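Local structure of Bd3459 (5CEC) at residues T97-A100 and N101-D105. The protein is a predatory endopeptidase of the peptidase S13 family, probably a serine-type D-Ala-D-Ala peptidase, that is bound by the ankyrin-repeat immunity protein Bd3460. The protein carries 1 engineered substitution. Sequence-based numbering, arbitrary orientation.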
loop_
_atom_site.group_PDB
_atom_site.type_symbol
_atom_site.label_atom_id
_atom_site.label_comp_id
_atom_site.label_asym_id
_atom_site.label_seq_id
_atom_site.Cartn_x
_atom_site.Cartn_y
_atom_site.Cartn_z
ATOM N N THR A 97 18.980 31.929 13.370
ATOM C CA THR A 97 19.675 33.090 13.941
ATOM C C THR A 97 20.855 32.633 14.802
ATOM O O THR A 97 20.660 31.795 15.694
ATOM C CB THR A 97 18.720 33.893 14.856
ATOM O OG1 THR A 97 17.518 34.205 14.141
ATOM C CG2 THR A 97 19.385 35.197 15.311
ATOM N N PRO A 98 22.063 33.173 14.552
ATOM C CA PRO A 98 23.191 32.793 15.424
ATOM C C PRO A 98 23.023 33.344 16.843
ATOM O O PRO A 98 22.412 34.392 17.018
ATOM C CB PRO A 98 24.412 33.393 14.730
ATOM C CG PRO A 98 23.891 34.378 13.770
ATOM C CD PRO A 98 22.445 34.152 13.517
ATOM N N THR A 99 23.501 32.609 17.845
ATOM C CA THR A 99 23.467 33.085 19.232
ATOM C C THR A 99 24.880 33.276 19.724
ATOM O O THR A 99 25.828 32.713 19.166
ATOM C CB THR A 99 22.781 32.116 20.204
ATOM O OG1 THR A 99 23.600 30.953 20.369
ATOM C CG2 THR A 99 21.413 31.735 19.716
ATOM N N ALA A 100 24.993 34.025 20.816
ATOM C CA ALA A 100 26.283 34.441 21.376
ATOM C C ALA A 100 27.288 33.301 21.647
ATOM O O ALA A 100 28.500 33.539 21.582
ATOM C CB ALA A 100 26.059 35.258 22.646
ATOM N N ASN A 101 26.803 32.086 21.937
ATOM C CA ASN A 101 27.684 30.943 22.281
ATOM C C ASN A 101 28.070 29.980 21.124
ATOM O O ASN A 101 28.519 28.851 21.389
ATOM C CB ASN A 101 27.073 30.147 23.463
ATOM C CG ASN A 101 25.740 29.484 23.116
ATOM O OD1 ASN A 101 25.268 29.563 21.981
ATOM N ND2 ASN A 101 25.121 28.840 24.104
ATOM N N GLY A 102 27.896 30.409 19.865
ATOM C CA GLY A 102 28.183 29.561 18.688
ATOM C C GLY A 102 27.064 28.604 18.292
ATOM O O GLY A 102 27.207 27.783 17.371
ATOM N N SER A 103 25.944 28.688 18.993
ATOM C CA SER A 103 24.771 27.904 18.648
ATOM C C SER A 103 23.857 28.742 17.750
ATOM O O SER A 103 24.235 29.841 17.273
ATOM C CB SER A 103 24.038 27.458 19.916
ATOM O OG SER A 103 24.923 26.789 20.809
ATOM N N TYR A 104 22.675 28.185 17.481
ATOM C CA TYR A 104 21.673 28.850 16.657
ATOM C C TYR A 104 20.316 28.696 17.283
ATOM O O TYR A 104 20.042 27.684 17.938
ATOM C CB TYR A 104 21.634 28.248 15.269
ATOM C CG TYR A 104 22.897 28.484 14.499
ATOM C CD1 TYR A 104 23.985 27.618 14.611
ATOM C CD2 TYR A 104 23.022 29.585 13.655
ATOM C CE1 TYR A 104 25.155 27.837 13.903
ATOM C CE2 TYR A 104 24.194 29.802 12.958
ATOM C CZ TYR A 104 25.253 28.929 13.086
ATOM O OH TYR A 104 26.420 29.157 12.383
ATOM N N ASP A 105 19.482 29.714 17.099
ATOM C CA ASP A 105 18.043 29.593 17.314
ATOM C C ASP A 105 17.393 29.301 15.983
ATOM O O ASP A 105 17.769 29.897 14.957
ATOM C CB ASP A 105 17.437 30.879 17.885
ATOM C CG ASP A 105 17.811 31.123 19.334
ATOM O OD1 ASP A 105 18.195 30.175 20.062
ATOM O OD2 ASP A 105 17.703 32.302 19.742
HETATM O O HOH W 1 15.535 32.293 14.349
#
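Thr97 and Asp105 form an antiparallel hydrogen-bonded pair in the strands just below the bend of a beta hairpin. Thr97 N donates to Asp105 O at 2.8 Å, and Asp105 N returns a bond to Thr97 O. A water on Thr97 OG1 also gives a weak bond to Asp105 O.

Nearer the bend, Thr99 N donates to Ser103 O at 2.9 Å. Residues Thr99 to Gly102 make a type I turn, with a longer bond of 3.2 Å from Gly102 N to Thr99 O. Gly102, at phi 83°, takes the glycine position of a G1 beta bulge that follows the turn.

Asn101 OD1 collects three donors at the turn. Thr99 OG1 reaches it at 2.7 Å, the two side chains running side by side. Ser103 OG donates at 3.0 Å, and Ser103 N completes an Asx turn. Asn101 CG lies between the backbone N and the carbonyl carbon (chi1 65°), which turns OD1 to the Thr99 and Ser103 hydroxyls.

Van der Waals contacts are fewer. Pro98 and Tyr104 form a non-hydrogen-bonded pair with side chains on one face of the sheet, and Pro98 CB touches Tyr104 CE2 at 4.0 Å. Thr99 CG2 rests against the Asp105 carboxylate, 3.6 Å from OD1.

The hairpin joins 91-98 and 104-109, the two middle strands of a six-stranded mixed sheet. The contact's centre lies about 37 Å from that of the chain. Tyr104 bonds through its backbone to Lys135 and Glu137 of the parallel strand 135-141, while Thr97 and Pro98 touch the loop before strand 231-236.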